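Local coordinates for protein migration inhibitory factor (Trichinella spiralis, PDB 1HFO) that belongs to the macrophage migration inhibitory factor family, whose members are small alpha/beta proteins that assemble as trimers, at residues A[20-23]-A[24-28]; A[31-34]-A[35-38]; A[65-69]-A[70-74]; A[100-103]-A[104-107]. All blocks are in the same frame, centred on the assembly; numbering follows the deposited sequence.

Contact 1. Residues A[20-23]-A[24-28]; sequences SSTS and ALVGN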
loop_
_atom_site.group_PDB
_atom_site.type_symbol
_atom_site.label_atom_id
_atom_site.label_comp_id
_atom_site.label_asym_id
_atom_site.label_seq_id
_atom_site.Cartn_x
_atom_site.Cartn_y
_atom_site.Cartn_z
ATOM N N SER A 20 11.151 -5.535 -16.375
ATOM C CA SER A 20 11.433 -6.872 -16.860
ATOM C C SER A 20 12.324 -7.672 -15.899
ATOM O O SER A 20 12.015 -8.811 -15.567
ATOM C CB SER A 20 12.088 -6.814 -18.253
ATOM O OG SER A 20 13.350 -6.172 -18.206
ATOM N N SER A 21 13.429 -7.079 -15.451
ATOM C CA SER A 21 14.344 -7.798 -14.571
ATOM C C SER A 21 13.706 -8.149 -13.239
ATOM O O SER A 21 13.997 -9.201 -12.682
ATOM C CB SER A 21 15.627 -6.998 -14.319
ATOM O OG SER A 21 15.389 -5.735 -13.728
ATOM N N THR A 22 12.853 -7.261 -12.745
ATOM C CA THR A 22 12.184 -7.491 -11.472
ATOM C C THR A 22 11.104 -8.564 -11.670
ATOM O O THR A 22 10.960 -9.467 -10.846
ATOM C CB THR A 22 11.587 -6.169 -10.950
ATOM O OG1 THR A 22 12.610 -5.151 -10.922
ATOM C CG2 THR A 22 11.032 -6.358 -9.553
ATOM N N SER A 23 10.373 -8.487 -12.780
ATOM C CA SER A 23 9.334 -9.505 -13.049
ATOM C C SER A 23 9.981 -10.889 -13.123
ATOM O O SER A 23 9.480 -11.869 -12.583
ATOM C CB SER A 23 8.637 -9.238 -14.371
ATOM O OG SER A 23 7.904 -8.033 -14.353
ATOM N N ALA A 24 11.107 -10.962 -13.822
ATOM C CA ALA A 24 11.836 -12.209 -13.951
ATOM C C ALA A 24 12.285 -12.733 -12.587
ATOM O O ALA A 24 12.086 -13.887 -12.270
ATOM C CB ALA A 24 13.062 -12.012 -14.858
ATOM N N LEU A 25 12.885 -11.871 -11.770
ATOM C CA LEU A 25 13.368 -12.300 -10.466
ATOM C C LEU A 25 12.253 -12.778 -9.530
ATOM O O LEU A 25 12.397 -13.799 -8.855
ATOM C CB LEU A 25 14.135 -11.157 -9.799
ATOM C CG LEU A 25 14.736 -11.495 -8.436
ATOM C CD1 LEU A 25 15.749 -12.612 -8.568
ATOM C CD2 LEU A 25 15.375 -10.243 -7.862
ATOM N N VAL A 26 11.153 -12.031 -9.493
ATOM C CA VAL A 26 10.039 -12.403 -8.631
ATOM C C VAL A 26 9.466 -13.763 -9.024
ATOM O O VAL A 26 9.205 -14.600 -8.176
ATOM C CB VAL A 26 8.912 -11.359 -8.701
ATOM C CG1 VAL A 26 7.704 -11.875 -7.918
ATOM C CG2 VAL A 26 9.386 -10.024 -8.112
ATOM N N GLY A 27 9.255 -13.977 -10.316
ATOM C CA GLY A 27 8.701 -15.243 -10.763
ATOM C C GLY A 27 9.649 -16.391 -10.502
ATOM O O GLY A 27 9.259 -17.465 -10.045
ATOM N N ASN A 28 10.916 -16.165 -10.796
ATOM C CA ASN A 28 11.883 -17.211 -10.579
ATOM C C ASN A 28 12.022 -17.553 -9.078
ATOM O O ASN A 28 12.034 -18.733 -8.730
ATOM C CB ASN A 28 13.231 -16.829 -11.242
ATOM C CG ASN A 28 13.119 -16.675 -12.790
ATOM O OD1 ASN A 28 12.389 -17.421 -13.454
ATOM N ND2 ASN A 28 13.867 -15.717 -13.358
#

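Contact 2. Residues A[31-34]-A[35-38]; sequences SKPG and SYVA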
loop_
_atom_site.group_PDB
_atom_site.type_symbol
_atom_site.label_atom_id
_atom_site.label_comp_id
_atom_site.label_asym_id
_atom_site.label_seq_id
_atom_site.Cartn_x
_atom_site.Cartn_y
_atom_site.Cartn_z
ATOM N N SER A 31 8.767 -19.185 -7.966
ATOM C CA SER A 31 8.400 -20.294 -8.850
ATOM C C SER A 31 6.982 -20.150 -9.391
ATOM O O SER A 31 6.194 -21.105 -9.391
ATOM C CB SER A 31 8.556 -21.638 -8.125
ATOM O OG SER A 31 9.929 -21.922 -7.894
ATOM N N LYS A 32 6.655 -18.939 -9.841
ATOM C CA LYS A 32 5.346 -18.662 -10.422
ATOM C C LYS A 32 5.527 -18.233 -11.874
ATOM O O LYS A 32 6.574 -17.718 -12.247
ATOM C CB LYS A 32 4.620 -17.546 -9.659
ATOM C CG LYS A 32 4.173 -17.952 -8.259
ATOM C CD LYS A 32 3.290 -19.181 -8.324
ATOM C CE LYS A 32 2.797 -19.580 -6.941
ATOM N NZ LYS A 32 1.807 -18.604 -6.420
ATOM N N PRO A 33 4.501 -18.430 -12.706
ATOM C CA PRO A 33 4.636 -18.028 -14.107
ATOM C C PRO A 33 4.698 -16.516 -14.214
ATOM O O PRO A 33 4.024 -15.801 -13.470
ATOM C CB PRO A 33 3.371 -18.595 -14.769
ATOM C CG PRO A 33 2.909 -19.674 -13.816
ATOM C CD PRO A 33 3.202 -19.083 -12.467
ATOM N N GLY A 34 5.490 -16.023 -15.160
ATOM C CA GLY A 34 5.600 -14.590 -15.335
ATOM C C GLY A 34 4.285 -13.891 -15.633
ATOM O O GLY A 34 4.134 -12.706 -15.350
ATOM N N SER A 35 3.321 -14.611 -16.208
ATOM C CA SER A 35 2.044 -14.029 -16.556
ATOM C C SER A 35 1.237 -13.594 -15.334
ATOM O O SER A 35 0.356 -12.741 -15.427
ATOM C CB SER A 35 1.247 -15.029 -17.400
ATOM O OG SER A 35 1.304 -16.310 -16.815
ATOM N N TYR A 36 1.564 -14.177 -14.183
ATOM C CA TYR A 36 0.897 -13.837 -12.927
ATOM C C TYR A 36 1.720 -12.851 -12.093
ATOM O O TYR A 36 1.323 -12.498 -10.989
ATOM C CB TYR A 36 0.660 -15.092 -12.101
ATOM C CG TYR A 36 -0.412 -15.991 -12.664
ATOM C CD1 TYR A 36 -1.756 -15.716 -12.435
ATOM C CD2 TYR A 36 -0.076 -17.105 -13.434
ATOM C CE1 TYR A 36 -2.762 -16.543 -12.969
ATOM C CE2 TYR A 36 -1.072 -17.931 -13.970
ATOM C CZ TYR A 36 -2.411 -17.640 -13.730
ATOM O OH TYR A 36 -3.408 -18.464 -14.238
ATOM N N VAL A 37 2.864 -12.406 -12.611
ATOM C CA VAL A 37 3.696 -11.479 -11.840
ATOM C C VAL A 37 3.435 -10.013 -12.161
ATOM O O VAL A 37 3.511 -9.591 -13.331
ATOM C CB VAL A 37 5.191 -11.754 -12.070
ATOM C CG1 VAL A 37 6.039 -10.725 -11.286
ATOM C CG2 VAL A 37 5.521 -13.150 -11.636
ATOM N N ALA A 38 3.120 -9.231 -11.126
ATOM C CA ALA A 38 2.891 -7.808 -11.314
ATOM C C ALA A 38 3.965 -7.067 -10.542
ATOM O O ALA A 38 4.287 -7.420 -9.403
ATOM C CB ALA A 38 1.498 -7.397 -10.811
#

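Contact 3. Residues A[65-69]-A[70-74]; sequences GGIEP and SRNRD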
loop_
_atom_site.group_PDB
_atom_site.type_symbol
_atom_site.label_atom_id
_atom_site.label_comp_id
_atom_site.label_asym_id
_atom_site.label_seq_id
_atom_site.Cartn_x
_atom_site.Cartn_y
_atom_site.Cartn_z
ATOM N N GLY A 65 1.556 -18.517 -1.526
ATOM C CA GLY A 65 2.564 -19.555 -1.426
ATOM C C GLY A 65 3.948 -19.061 -1.823
ATOM O O GLY A 65 4.114 -18.002 -2.437
ATOM N N GLY A 66 4.960 -19.836 -1.464
ATOM C CA GLY A 66 6.321 -19.454 -1.794
ATOM C C GLY A 66 6.924 -18.499 -0.789
ATOM O O GLY A 66 8.136 -18.271 -0.789
ATOM N N ILE A 67 6.081 -17.931 0.069
ATOM C CA ILE A 67 6.543 -16.998 1.087
ATOM C C ILE A 67 6.252 -17.561 2.468
ATOM O O ILE A 67 5.122 -17.960 2.769
ATOM C CB ILE A 67 5.859 -15.609 0.941
ATOM C CG1 ILE A 67 6.419 -14.886 -0.289
ATOM C CG2 ILE A 67 6.080 -14.767 2.198
ATOM C CD1 ILE A 67 5.821 -13.511 -0.523
ATOM N N GLU A 68 7.287 -17.603 3.299
ATOM C CA GLU A 68 7.175 -18.107 4.654
ATOM C C GLU A 68 8.499 -17.853 5.349
ATOM O O GLU A 68 9.522 -17.665 4.695
ATOM C CB GLU A 68 6.865 -19.609 4.659
ATOM C CG GLU A 68 7.961 -20.477 4.061
ATOM C CD GLU A 68 7.690 -21.962 4.227
ATOM O OE1 GLU A 68 7.490 -22.401 5.381
ATOM O OE2 GLU A 68 7.683 -22.694 3.212
ATOM N N PRO A 69 8.490 -17.830 6.690
ATOM C CA PRO A 69 9.686 -17.596 7.501
ATOM C C PRO A 69 10.939 -18.333 7.023
ATOM O O PRO A 69 12.003 -17.733 6.896
ATOM C CB PRO A 69 9.242 -18.052 8.887
ATOM C CG PRO A 69 7.814 -17.589 8.915
ATOM C CD PRO A 69 7.310 -18.038 7.553
ATOM N N SER A 70 10.801 -19.626 6.744
ATOM C CA SER A 70 11.931 -20.444 6.315
ATOM C C SER A 70 12.419 -20.143 4.903
ATOM O O SER A 70 13.237 -20.889 4.361
ATOM C CB SER A 70 11.576 -21.933 6.410
ATOM O OG SER A 70 10.782 -22.352 5.312
ATOM N N ARG A 71 11.928 -19.061 4.307
ATOM C CA ARG A 71 12.346 -18.706 2.957
ATOM C C ARG A 71 12.587 -17.229 2.731
ATOM O O ARG A 71 13.278 -16.846 1.789
ATOM C CB ARG A 71 11.313 -19.197 1.946
ATOM C CG ARG A 71 11.341 -20.694 1.742
ATOM C CD ARG A 71 10.452 -21.100 0.600
ATOM N NE ARG A 71 10.744 -20.347 -0.620
ATOM C CZ ARG A 71 10.128 -20.559 -1.779
ATOM N NH1 ARG A 71 9.199 -21.502 -1.863
ATOM N NH2 ARG A 71 10.427 -19.832 -2.847
ATOM N N ASN A 72 12.016 -16.395 3.591
ATOM C CA ASN A 72 12.145 -14.957 3.435
ATOM C C ASN A 72 13.554 -14.406 3.496
ATOM O O ASN A 72 13.827 -13.358 2.922
ATOM C CB ASN A 72 11.245 -14.235 4.445
ATOM C CG ASN A 72 9.766 -14.510 4.190
ATOM O OD1 ASN A 72 9.374 -14.742 3.043
ATOM N ND2 ASN A 72 8.945 -14.484 5.243
ATOM N N ARG A 73 14.451 -15.091 4.194
ATOM C CA ARG A 73 15.824 -14.613 4.275
ATOM C C ARG A 73 16.470 -14.661 2.890
ATOM O O ARG A 73 17.113 -13.706 2.463
ATOM C CB ARG A 73 16.608 -15.469 5.262
ATOM C CG ARG A 73 17.957 -14.903 5.654
ATOM C CD ARG A 73 18.205 -15.137 7.137
ATOM N NE ARG A 73 17.417 -14.227 7.966
ATOM C CZ ARG A 73 17.237 -14.371 9.276
ATOM N NH1 ARG A 73 17.785 -15.397 9.916
ATOM N NH2 ARG A 73 16.521 -13.479 9.952
ATOM N N ASP A 74 16.297 -15.775 2.189
ATOM C CA ASP A 74 16.865 -15.907 0.852
ATOM C C ASP A 74 16.165 -14.913 -0.077
ATOM O O ASP A 74 16.805 -14.224 -0.878
ATOM C CB ASP A 74 16.685 -17.332 0.326
ATOM C CG ASP A 74 17.366 -17.543 -1.014
ATOM O OD1 ASP A 74 18.199 -16.688 -1.386
ATOM O OD2 ASP A 74 17.078 -18.556 -1.691
HETATM O O HOH W 1 8.455 -20.988 7.441
HETATM O O HOH W 2 14.344 -17.903 5.814
#

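Contact 4. Residues A[100-103]-A[104-107]; sequences NLNG and DDVG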
loop_
_atom_site.group_PDB
_atom_site.type_symbol
_atom_site.label_atom_id
_atom_site.label_comp_id
_atom_site.label_asym_id
_atom_site.label_seq_id
_atom_site.Cartn_x
_atom_site.Cartn_y
_atom_site.Cartn_z
ATOM N N ASN A 100 2.342 -13.773 2.768
ATOM C CA ASN A 100 1.867 -15.043 2.231
ATOM C C ASN A 100 0.341 -14.924 2.194
ATOM O O ASN A 100 -0.308 -14.877 3.239
ATOM C CB ASN A 100 2.311 -16.180 3.156
ATOM C CG ASN A 100 1.744 -17.535 2.756
ATOM O OD1 ASN A 100 1.368 -17.760 1.604
ATOM N ND2 ASN A 100 1.706 -18.460 3.719
ATOM N N LEU A 101 -0.220 -14.840 0.991
ATOM C CA LEU A 101 -1.663 -14.684 0.808
ATOM C C LEU A 101 -2.427 -16.003 0.736
ATOM O O LEU A 101 -1.886 -17.025 0.330
ATOM C CB LEU A 101 -1.926 -13.920 -0.498
ATOM C CG LEU A 101 -1.166 -12.599 -0.642
ATOM C CD1 LEU A 101 -1.050 -12.176 -2.104
ATOM C CD2 LEU A 101 -1.877 -11.537 0.175
ATOM N N ASN A 102 -3.697 -15.972 1.135
ATOM C CA ASN A 102 -4.540 -17.160 1.008
ATOM C C ASN A 102 -5.279 -16.957 -0.301
ATOM O O ASN A 102 -5.711 -15.849 -0.608
ATOM C CB ASN A 102 -5.539 -17.267 2.161
ATOM C CG ASN A 102 -4.859 -17.571 3.475
ATOM O OD1 ASN A 102 -3.912 -18.349 3.519
ATOM N ND2 ASN A 102 -5.351 -16.975 4.556
ATOM N N GLY A 103 -5.416 -18.027 -1.068
ATOM C CA GLY A 103 -6.089 -17.931 -2.345
ATOM C C GLY A 103 -7.442 -17.266 -2.265
ATOM O O GLY A 103 -7.811 -16.515 -3.167
ATOM N N ASP A 104 -8.184 -17.545 -1.191
ATOM C CA ASP A 104 -9.516 -16.961 -1.031
ATOM C C ASP A 104 -9.519 -15.455 -0.842
ATOM O O ASP A 104 -10.574 -14.835 -0.952
ATOM C CB ASP A 104 -10.278 -17.592 0.146
ATOM C CG ASP A 104 -10.622 -19.051 -0.090
ATOM O OD1 ASP A 104 -10.842 -19.436 -1.263
ATOM O OD2 ASP A 104 -10.688 -19.812 0.895
ATOM N N ASP A 105 -8.362 -14.857 -0.562
ATOM C CA ASP A 105 -8.300 -13.408 -0.362
ATOM C C ASP A 105 -7.765 -12.664 -1.584
ATOM O O ASP A 105 -7.478 -11.471 -1.531
ATOM C CB ASP A 105 -7.439 -13.083 0.862
ATOM C CG ASP A 105 -7.922 -13.801 2.114
ATOM O OD1 ASP A 105 -9.138 -14.094 2.207
ATOM O OD2 ASP A 105 -7.092 -14.065 3.004
ATOM N N VAL A 106 -7.657 -13.361 -2.704
ATOM C CA VAL A 106 -7.115 -12.737 -3.902
ATOM C C VAL A 106 -8.017 -12.845 -5.114
ATOM O O VAL A 106 -8.324 -13.947 -5.570
ATOM C CB VAL A 106 -5.743 -13.343 -4.288
ATOM C CG1 VAL A 106 -5.272 -12.752 -5.606
ATOM C CG2 VAL A 106 -4.720 -13.072 -3.164
ATOM N N GLY A 107 -8.472 -11.689 -5.582
ATOM C CA GLY A 107 -9.305 -11.651 -6.773
ATOM C C GLY A 107 -8.444 -11.490 -8.013
ATOM O O GLY A 107 -7.477 -10.732 -8.055
HETATM O O HOH W 3 -4.663 -13.381 2.472
HETATM O O HOH W 4 -8.458 -16.732 4.039
#

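Contact 1. Residues A[20-23]-A[24-28]
The carbonyl oxygens of 20-23 accept, one after another, from the N-H groups of 24-27 in regular i to i+4 bonds, from Ala24 N to Ser20 O at 2.9 Å through to Gly27 N to Ser23 O at 3.1 Å, so this is plain alpha-helix, about two and a half turns of helix 18-30. That helix is the crossover of the beta-alpha-beta unit formed with strands 2-7 and 38-42. The straightest of the four bonds, with an N-H...O angle of 170°, joins Val26 N to Thr22 O. Thr22 and Val26 sit one above the other on the face turned to the sheet, where both side chains touch Phe3, and their methyls approach no nearer than the 4.3 Å between Thr22 CG2 and Val26 CG2. The hydroxyls bond to carbonyls one turn back: Ser23 OG to Leu19 O, and Ser21 OG to Asp17 O just ahead of the helix. Thr22 OG1 pairs with Phe18 O and also with His82 of helix 69-87. Ala24 CB rests 3.4 Å from Ser20 O at the surface. With CG1 of Val26 swung anti to the backbone N (chi1 173°), CG2 is left beside that N, and it comes to 3.2 Å from Thr22 O.

Contact 2. Residues A[31-34]-A[35-38]
With chi1 of Tyr36 at -72°, its CG lies beside the residue's own N and the ring is carried back along the chain to Pro33; in Val37, chi1 of 178° likewise leaves CG2 on the N side, directed back at Pro33 and Gly34. The Tyr36 ring and the proline meet at CD2, which is 3.9 Å from Pro33 CD and 4.0 Å from Pro33 CG. Pro33 CB lies in the ring plane at the edge, whereas Pro33 CD approaches obliquely, so the two side chains cross at a slant around CD2. Val37 CG2 comes to 3.6 Å from Pro33 O. The same carbonyl oxygen accepts a bond from Tyr36 N at 3.0 Å, and Val37 N repeats the i to i+3 pattern on Gly34 O, also at 3.0 Å. Ser35 OG adds a lighter touch, 3.7 Å from Pro33 CB.

Before the turn, Ser31, with positive phi, closes helix 18-30 as the C-prime residue of a Schellman motif, with bonds from Lys32 N to Gly27 O and from Ser31 N to Asn28 O, and Lys32 NZ ties the segment to Ile64 O. Beyond it, the Tyr36 ring meets that of Trp108, planes about 60° apart, and its side chain touches Pro1; its carbonyl takes a bond from Tyr95 OH of the second subunit, and Ala38 pairs with a strand of that subunit. Two overlapping i to i+3 bonds over residues 33-37 define a short 3-10 turn, here the link that takes a beta-alpha-beta crossover from its helix into the parallel strand 38-42.

Contact 3. Residues A[65-69]-A[70-74]
The approach of Glu68 to Arg71 and Asn72 is a local contact at the start of helix 69-87, where the loop from strand 57-63 turns into the helix. Its evidence is a shared carbonyl: Glu68 O accepts from Arg71 N at 2.8 Å and from Asn72 N at 3.0 Å, the second donor lying almost straight out from the carbonyl and the first 40° above its plane. Water completes the turn. One molecule donates to Glu68 OE1 and accepts from Ser70 N at 2.8 Å; a second is inserted between Pro69 O and Arg73 N, in place of a direct i to i+4 bond.

Arg71 folds back on the loop because its chain bends at chi3 (52°), which brings the guanidinium under Gly66. Gly66 O sits over the centre of that flat group, 3.2 Å from Arg71 CZ, an approach over the face in which no N-H points at the oxygen; His75 NE2 supplies a hydrogen bond to Gly66 O. Glu68 and Arg71 carry opposite charges, but their charged ends stay 5.4 Å apart between OE2 and NH1, and contact is made by the chains, CG of Glu68 to CG of Arg71 at 4.1 Å. On the buried side, Ile67 CG2 meets Asn72 OD1 at 3.4 Å, the two side chains crossing at about a right angle. Asn72 ND2 bonds to Asp104 O of the third subunit, and Arg73 forms a salt bridge with the Phe113 carboxylate of that subunit. With Glu68 O as a bifurcated acceptor, this is the loop-to-helix junction at the N-terminal end of helix 69-87, set against a neighbouring subunit of the MIF trimer.

Contact 4. Residues A[100-103]-A[104-107]
Leu101 and Val106 cross at about a right angle, touching where Leu101 CD1 lies 3.9 Å from Val106 CG2, while Asn102 and Asp105 run side by side and point the same way. In the polar pair the amide and carboxylate planes are 60° apart, and Asp105 OD2 stands 3.7 Å from both Asn102 CB and Asn102 ND2. Water makes the polar link: one molecule donates to Asp105 OD2 at 2.6 Å and accepts from Asn102 N at 3.1 Å. A second donates to OD2 as well and receives a weak bond from Asn102 ND2. With chi1 at -55°, Asp105 has its CG beside its own N, placing the carboxylate on the Asn102 side.

The backbone beneath is bent by Asp105 N to Asn102 O at 2.8 Å and Val106 N to Gly103 O at 3.2 Å, each donor well above the carbonyl plane it serves. On the apolar side, Leu101 and Val106 both pack on Ile64, and they also reach His97 and Tyr95, respectively, of the second subunit. Such consecutive i to i+3 bonds mark a tight 3-10-like turn; here it leads from strand 94-100 into strand 106-108, whose Gly107 pairs antiparallel with a strand of that second subunit.

Overall arrangement
Contact 1 lies nearest the chain's middle, its centre about 10 Å from that of the chain; contacts 1, 3 and 4 are partly buried, contact 1 with its inner face against the sheet, and contact 2 is a surface turn. Contacts 1 and 2 follow in series along one crossover and meet where Val37 packs on Val26 and Gly27. The 65-69 and 100-103 segments are joined by a probable hydrogen bond from Gly65 N to Asn100 OD1. Chemistry follows position: regular i to i+4 bonds in contact 1, paired i to i+3 turns in contacts 2 and 4, and a bifurcated carbonyl acceptor in contact 3. Bridging waters belong to contacts 3 and 4. All four reach another subunit, contact 1 only through Ser23.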